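Local coordinates for lactococcal prophage ps3 protein 05 (Staphylococcus epidermidis ATCC 12228, PDB 3G8W), which is a probable acetyltransferase of the GNAT family, inferred to transfer an acetyl group from acetyl-CoA to an acceptor not yet identified, at residues 122-125 / 129-132; 144-149 / 154-159. All coordinates share one frame; numbering follows the deposited sequence.

Contact 1 (122-125 / 129-132) sets the end of strand 117-123 against helix 127-136, which follows it directly in the chain; contact 2 (144-149 / 154-159) pairs the last two strands of the GNAT sheet as a hairpin. Both are partly buried, but contact 2 lies further out, its centre about 17 Å from that of the chain against about 13 Å, and it touches the second subunit, as contact 1 does not. Their chemistry follows the elements joined: side-chain packing of a helix on a strand, with one weak polar bond, in contact 1, and strand pairing by backbone and side-chain hydrogen bonds in contact 2. N158 joins them, accepting a hydrogen bond from K130.

Contact 1 (122-125 / 129-132); sequences IASN and AKVF
I122 and A129 meet through methyl groups, with I122 CG2 3.8 Å from A129 CB, and both side chains leave their backbones toward the opposing segment. Across the strand-to-helix connection, I122 lies near the end of strand 117-123 and A129 in the early part of helix 127-136. The isoleucine presents its two branches differently. CG2, anti to the backbone N, is the one that reaches the alanine methyl, whereas the CG1 branch, with chi1 at -59°, brings CD1 to the helix backbone, 4.0 Å from A129 O. Beyond this pair, I122, which is buried, also touches L160 of the adjacent strand 153-163.

K130 approaches from another direction. Its CB does not point at the strand, but a chain bent at chi2, chi3 and chi4 brings the amino group close to S124, in the loop just after the strand. There NZ lies 3.5 Å from S124 O, a weak hydrogen bond, and 3.8 Å from S124 CA. The stronger partner of NZ is N158 OD1 on strand 153-163, an oxygen that S124 OG also meets in a weak hydrogen bond. S124 meets the lysine with its backbone carbonyl, its CB pointing away from the helix.

The geometry divides the contact into an apolar half, where the I122 and A129 methyls are in van der Waals contact, and a polar half, where the positive end of K130 is placed beside two oxygens. With N158 OD1 the stronger partner and S124 O a weak one, its charge is probably compensated mainly by N158.

Contact 2 (144-149 / 154-159); sequences EKNASK and YFDENW
The Y154 ring has K149 CG over one face, 3.8 Å from the ring centroid and 20° off the normal, a CH-pi contact within the antiparallel beta hairpin of strands 139-150 and 153-163. The extended K149 chain runs beside the tyrosine in the same direction, bringing CE to 3.4 Å from Y154 OH. Both polar ends continue to E116 of the second subunit, which takes a salt bridge from K149 NZ and a hydrogen bond with Y154 OH. N146 slants past the tyrosine, its amide steeply inclined to the ring: CB lies 3.5 Å from Y154 CD1, and ND2 3.4 Å from Y154 CB. The F155 ring has S148 O at its edge. At the far end, the W159 indole also receives its partner at an edge: NE1 donates to E144 OE1 at 3.0 Å, with the carboxylate and ring planes only 13° apart. The other carboxylate oxygen, E144 OE2, forms a salt bridge to K83 of the second subunit, so both oxygens of this buried group have partners.

The strands keep antiparallel pairing on each side of a break. E144 and E157 form one hydrogen-bonded pair, S148 and F155 another. Between them the register shifts by two residues, and A147 and S148 both face F155, a classic beta bulge. At the corner before the bulge, the N-H of N146 is taken by a side chain: D156 OD1 accepts N146 N at 2.7 Å, on the anti side and slightly out of the carboxylate plane.

E157 runs alongside the bulge, its extended chain packed on A147 CB, and its OE1 accepts the hydrogen bond of S148 OG at 3.0 Å from above the carboxylate plane, 60° out of it.

Contact 1 (122-125 / 129-132)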
ATOM      1  N   ILE B 122      -9.255  -6.931   6.702  1.00 49.35           N
ATOM      2  CA  ILE B 122     -10.595  -6.948   7.316  1.00 48.88           C
ATOM      3  C   ILE B 122     -10.485  -6.578   8.778  1.00 48.92           C
ATOM      4  O   ILE B 122      -9.582  -7.063   9.465  1.00 48.75           O
ATOM      5  CB  ILE B 122     -11.265  -8.321   7.191  1.00 48.23           C
ATOM      6  CG1 ILE B 122     -11.387  -8.695   5.711  1.00 48.53           C
ATOM      7  CG2 ILE B 122     -12.630  -8.264   7.805  1.00 48.00           C
ATOM      8  CD1 ILE B 122     -11.603 -10.169   5.400  1.00 47.96           C
ATOM      9  N   ALA B 123     -11.395  -5.713   9.233  1.00 49.28           N
ATOM     10  CA  ALA B 123     -11.447  -5.267  10.632  1.00 48.97           C
ATOM     11  C   ALA B 123     -11.629  -6.443  11.571  1.00 49.12           C
ATOM     12  O   ALA B 123     -12.574  -7.209  11.438  1.00 50.07           O
ATOM     13  CB  ALA B 123     -12.566  -4.270  10.826  1.00 48.56           C
ATOM     14  N   SER B 124     -10.733  -6.580  12.535  1.00 49.72           N
ATOM     15  CA  SER B 124     -10.718  -7.755  13.404  1.00 50.27           C
ATOM     16  C   SER B 124     -12.068  -8.232  13.949  1.00 49.94           C
ATOM     17  O   SER B 124     -12.211  -9.399  14.295  1.00 50.47           O
ATOM     18  CB  SER B 124      -9.706  -7.572  14.528  1.00 50.99           C
ATOM     19  OG  SER B 124      -8.398  -7.811  14.004  1.00 52.17           O
ATOM     20  N   ASN B 125     -13.066  -7.361  13.995  1.00 48.92           N
ATOM     21  CA  ASN B 125     -14.336  -7.783  14.533  1.00 48.28           C
ATOM     22  C   ASN B 125     -15.487  -7.768  13.519  1.00 47.26           C
ATOM     23  O   ASN B 125     -16.679  -7.691  13.876  1.00 47.60           O
ATOM     24  CB  ASN B 125     -14.656  -7.005  15.819  1.00 50.16           C
ATOM     25  CG  ASN B 125     -14.838  -5.507  15.582  1.00 51.56           C
ATOM     26  OD1 ASN B 125     -14.994  -5.044  14.439  1.00 52.02           O
ATOM     27  ND2 ASN B 125     -14.816  -4.737  16.677  1.00 51.92           N
ATOM     28  N   ALA B 129     -17.482 -11.062   7.557  1.00 39.90           N
ATOM     29  CA  ALA B 129     -16.537 -10.886   6.449  1.00 40.80           C
ATOM     30  C   ALA B 129     -15.360 -11.880   6.436  1.00 41.68           C
ATOM     31  O   ALA B 129     -14.950 -12.358   5.359  1.00 40.50           O
ATOM     32  CB  ALA B 129     -15.993  -9.445   6.423  1.00 40.54           C
ATOM     33  N   LYS B 130     -14.813 -12.172   7.622  1.00 42.26           N
ATOM     34  CA  LYS B 130     -13.740 -13.154   7.744  1.00 42.71           C
ATOM     35  C   LYS B 130     -14.213 -14.505   7.250  1.00 41.72           C
ATOM     36  O   LYS B 130     -13.521 -15.169   6.476  1.00 41.67           O
ATOM     37  CB  LYS B 130     -13.227 -13.260   9.186  1.00 45.81           C
ATOM     38  CG  LYS B 130     -11.959 -12.386   9.446  1.00 49.04           C
ATOM     39  CD  LYS B 130     -10.968 -13.101  10.394  1.00 51.18           C
ATOM     40  CE  LYS B 130     -11.100 -12.572  11.825  1.00 52.43           C
ATOM     41  NZ  LYS B 130     -10.465 -11.201  11.926  1.00 53.17           N
ATOM     42  N   VAL B 131     -15.408 -14.885   7.708  1.00 39.70           N
ATOM     43  CA  VAL B 131     -16.090 -16.093   7.280  1.00 37.68           C
ATOM     44  C   VAL B 131     -16.381 -16.089   5.761  1.00 38.48           C
ATOM     45  O   VAL B 131     -16.087 -17.059   5.048  1.00 39.70           O
ATOM     46  CB  VAL B 131     -17.403 -16.295   8.065  1.00 35.11           C
ATOM     47  CG1 VAL B 131     -18.123 -17.522   7.562  1.00 32.98           C
ATOM     48  CG2 VAL B 131     -17.119 -16.410   9.540  1.00 32.96           C
ATOM     49  N   PHE B 132     -16.956 -15.010   5.256  1.00 37.38           N
ATOM     50  CA  PHE B 132     -17.171 -14.942   3.838  1.00 37.16           C
ATOM     51  C   PHE B 132     -15.878 -15.155   3.023  1.00 38.54           C
ATOM     52  O   PHE B 132     -15.795 -16.097   2.220  1.00 37.73           O
ATOM     53  CB  PHE B 132     -17.847 -13.640   3.467  1.00 35.96           C
ATOM     54  CG  PHE B 132     -18.174 -13.531   2.014  1.00 35.81           C
ATOM     55  CD1 PHE B 132     -19.189 -14.304   1.465  1.00 34.78           C
ATOM     56  CD2 PHE B 132     -17.458 -12.640   1.195  1.00 35.68           C
ATOM     57  CE1 PHE B 132     -19.489 -14.201   0.117  1.00 36.87           C
ATOM     58  CE2 PHE B 132     -17.740 -12.526  -0.175  1.00 36.33           C
ATOM     59  CZ  PHE B 132     -18.758 -13.293  -0.728  1.00 36.78           C
TER

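Contact 2 (144-149 / 154-159)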
ATOM      1  N   GLU B 144      -2.686  -7.035  12.285  1.00 47.10           N
ATOM      2  CA  GLU B 144      -2.183  -5.682  12.486  1.00 45.72           C
ATOM      3  C   GLU B 144      -3.011  -4.897  13.523  1.00 43.97           C
ATOM      4  O   GLU B 144      -4.144  -4.447  13.258  1.00 42.27           O
ATOM      5  CB  GLU B 144      -2.131  -4.959  11.139  1.00 46.62           C
ATOM      6  CG  GLU B 144      -1.230  -3.742  11.114  1.00 49.64           C
ATOM      7  CD  GLU B 144      -1.490  -2.778   9.926  1.00 51.52           C
ATOM      8  OE1 GLU B 144      -1.913  -3.198   8.815  1.00 52.83           O
ATOM      9  OE2 GLU B 144      -1.248  -1.570  10.111  1.00 52.18           O
ATOM     10  N   LYS B 145      -2.420  -4.756  14.708  1.00 43.84           N
ATOM     11  CA  LYS B 145      -2.919  -3.854  15.772  1.00 43.33           C
ATOM     12  C   LYS B 145      -3.052  -2.426  15.233  1.00 42.17           C
ATOM     13  O   LYS B 145      -2.212  -1.980  14.447  1.00 42.25           O
ATOM     14  CB  LYS B 145      -2.028  -3.894  17.037  1.00 43.36           C
ATOM     15  CG  LYS B 145      -1.979  -5.272  17.781  1.00 45.23           C
ATOM     16  CD  LYS B 145      -1.962  -5.228  19.364  1.00 48.13           C
ATOM     17  CE  LYS B 145      -0.689  -4.617  20.087  1.00 49.61           C
ATOM     18  NZ  LYS B 145       0.672  -4.618  19.303  1.00 50.79           N
ATOM     19  N   ASN B 146      -4.142  -1.747  15.587  1.00 40.67           N
ATOM     20  CA  ASN B 146      -4.333  -0.345  15.225  1.00 40.41           C
ATOM     21  C   ASN B 146      -4.042  -0.037  13.775  1.00 40.89           C
ATOM     22  O   ASN B 146      -3.491   1.011  13.457  1.00 40.42           O
ATOM     23  CB  ASN B 146      -3.439   0.545  16.069  1.00 39.37           C
ATOM     24  CG  ASN B 146      -3.383   0.107  17.499  1.00 39.66           C
ATOM     25  OD1 ASN B 146      -2.300  -0.089  18.026  1.00 40.35           O
ATOM     26  ND2 ASN B 146      -4.542  -0.076  18.137  1.00 38.65           N
ATOM     27  N   ALA B 147      -4.386  -0.976  12.905  1.00 42.18           N
ATOM     28  CA  ALA B 147      -4.366  -0.752  11.464  1.00 42.74           C
ATOM     29  C   ALA B 147      -5.143   0.518  11.030  1.00 43.24           C
ATOM     30  O   ALA B 147      -4.717   1.220  10.126  1.00 43.32           O
ATOM     31  CB  ALA B 147      -4.911  -1.965  10.771  1.00 42.41           C
ATOM     32  N   SER B 148      -6.270   0.812  11.684  1.00 43.82           N
ATOM     33  CA  SER B 148      -7.123   1.919  11.283  1.00 44.24           C
ATOM     34  C   SER B 148      -7.441   2.713  12.493  1.00 44.14           C
ATOM     35  O   SER B 148      -7.688   2.143  13.567  1.00 45.24           O
ATOM     36  CB  SER B 148      -8.427   1.413  10.677  1.00 46.16           C
ATOM     37  OG  SER B 148      -8.214   0.892   9.360  1.00 48.43           O
ATOM     38  N   LYS B 149      -7.426   4.031  12.333  1.00 42.42           N
ATOM     39  CA  LYS B 149      -7.800   4.929  13.409  1.00 41.25           C
ATOM     40  C   LYS B 149      -8.985   5.741  12.918  1.00 41.36           C
ATOM     41  O   LYS B 149      -8.984   6.220  11.786  1.00 41.64           O
ATOM     42  CB  LYS B 149      -6.627   5.841  13.783  1.00 39.99           C
ATOM     43  CG  LYS B 149      -6.749   6.512  15.124  1.00 39.05           C
ATOM     44  CD  LYS B 149      -5.649   7.535  15.331  1.00 38.82           C
ATOM     45  CE  LYS B 149      -5.908   8.368  16.567  1.00 38.50           C
ATOM     46  NZ  LYS B 149      -4.993   9.515  16.630  1.00 38.14           N
ATOM     47  N   TYR B 154      -9.297   3.251  17.805  1.00 42.28           N
ATOM     48  CA  TYR B 154      -8.498   2.374  16.901  1.00 41.77           C
ATOM     49  C   TYR B 154      -9.152   1.050  16.510  1.00 41.22           C
ATOM     50  O   TYR B 154     -10.018   0.578  17.196  1.00 41.34           O
ATOM     51  CB  TYR B 154      -7.122   2.064  17.510  1.00 40.16           C
ATOM     52  CG  TYR B 154      -6.202   3.249  17.706  1.00 38.36           C
ATOM     53  CD1 TYR B 154      -5.196   3.543  16.772  1.00 36.68           C
ATOM     54  CD2 TYR B 154      -6.321   4.059  18.834  1.00 37.46           C
ATOM     55  CE1 TYR B 154      -4.352   4.593  16.953  1.00 35.92           C
ATOM     56  CE2 TYR B 154      -5.477   5.132  19.024  1.00 36.74           C
ATOM     57  CZ  TYR B 154      -4.499   5.394  18.082  1.00 36.76           C
ATOM     58  OH  TYR B 154      -3.673   6.464  18.285  1.00 36.20           O
ATOM     59  N   PHE B 155      -8.702   0.455  15.416  1.00 42.07           N
ATOM     60  CA  PHE B 155      -9.201  -0.839  14.968  1.00 43.94           C
ATOM     61  C   PHE B 155      -8.093  -1.741  14.428  1.00 44.50           C
ATOM     62  O   PHE B 155      -7.283  -1.326  13.608  1.00 45.00           O
ATOM     63  CB  PHE B 155     -10.288  -0.653  13.905  1.00 45.68           C
ATOM     64  CG  PHE B 155     -11.390   0.237  14.351  1.00 47.09           C
ATOM     65  CD1 PHE B 155     -12.479  -0.290  15.047  1.00 48.14           C
ATOM     66  CD2 PHE B 155     -11.324   1.611  14.130  1.00 47.52           C
ATOM     67  CE1 PHE B 155     -13.513   0.537  15.511  1.00 48.61           C
ATOM     68  CE2 PHE B 155     -12.340   2.456  14.580  1.00 48.26           C
ATOM     69  CZ  PHE B 155     -13.442   1.919  15.275  1.00 48.75           C
ATOM     70  N   ASP B 156      -8.058  -2.975  14.910  1.00 45.77           N
ATOM     71  CA  ASP B 156      -7.135  -3.992  14.409  1.00 48.24           C
ATOM     72  C   ASP B 156      -7.604  -4.579  13.075  1.00 49.12           C
ATOM     73  O   ASP B 156      -8.794  -4.572  12.770  1.00 49.02           O
ATOM     74  CB  ASP B 156      -6.962  -5.115  15.440  1.00 47.85           C
ATOM     75  CG  ASP B 156      -6.457  -4.614  16.758  1.00 48.52           C
ATOM     76  OD1 ASP B 156      -5.825  -3.534  16.817  1.00 49.07           O
ATOM     77  OD2 ASP B 156      -6.684  -5.315  17.754  1.00 49.45           O
ATOM     78  N   GLU B 157      -6.679  -5.094  12.280  1.00 50.13           N
ATOM     79  CA  GLU B 157      -7.107  -5.719  11.039  1.00 53.00           C
ATOM     80  C   GLU B 157      -6.417  -7.042  10.819  1.00 52.65           C
ATOM     81  O   GLU B 157      -5.250  -7.229  11.211  1.00 52.37           O
ATOM     82  CB  GLU B 157      -6.917  -4.787   9.816  1.00 55.29           C
ATOM     83  CG  GLU B 157      -8.020  -3.710   9.661  1.00 58.33           C
ATOM     84  CD  GLU B 157      -7.775  -2.714   8.505  1.00 60.45           C
ATOM     85  OE1 GLU B 157      -8.638  -1.822   8.268  1.00 61.35           O
ATOM     86  OE2 GLU B 157      -6.721  -2.812   7.841  1.00 61.53           O
ATOM     87  N   ASN B 158      -7.155  -7.960  10.207  1.00 52.07           N
ATOM     88  CA  ASN B 158      -6.590  -9.229   9.796  1.00 52.09           C
ATOM     89  C   ASN B 158      -6.384  -9.144   8.315  1.00 52.22           C
ATOM     90  O   ASN B 158      -7.285  -8.783   7.560  1.00 53.51           O
ATOM     91  CB  ASN B 158      -7.472 -10.422  10.173  1.00 52.14           C
ATOM     92  CG  ASN B 158      -7.251 -10.892  11.608  1.00 52.69           C
ATOM     93  OD1 ASN B 158      -8.112 -10.724  12.455  1.00 53.39           O
ATOM     94  ND2 ASN B 158      -6.096 -11.475  11.880  1.00 52.66           N
ATOM     95  N   TRP B 159      -5.160  -9.426   7.912  1.00 51.43           N
ATOM     96  CA  TRP B 159      -4.820  -9.430   6.538  1.00 50.09           C
ATOM     97  C   TRP B 159      -4.930 -10.847   6.068  1.00 49.57           C
ATOM     98  O   TRP B 159      -4.288 -11.756   6.623  1.00 47.13           O
ATOM     99  CB  TRP B 159      -3.404  -8.928   6.340  1.00 50.33           C
ATOM    100  CG  TRP B 159      -3.273  -7.440   6.360  1.00 51.04           C
ATOM    101  CD1 TRP B 159      -3.073  -6.667   7.451  1.00 51.02           C
ATOM    102  CD2 TRP B 159      -3.276  -6.552   5.237  1.00 51.13           C
ATOM    103  NE1 TRP B 159      -2.956  -5.349   7.084  1.00 51.28           N
ATOM    104  CE2 TRP B 159      -3.068  -5.252   5.732  1.00 51.01           C
ATOM    105  CE3 TRP B 159      -3.421  -6.733   3.856  1.00 52.70           C
ATOM    106  CZ2 TRP B 159      -3.011  -4.124   4.909  1.00 52.34           C
ATOM    107  CZ3 TRP B 159      -3.350  -5.595   3.010  1.00 53.46           C
ATOM    108  CH2 TRP B 159      -3.161  -4.305   3.552  1.00 53.06           C
TER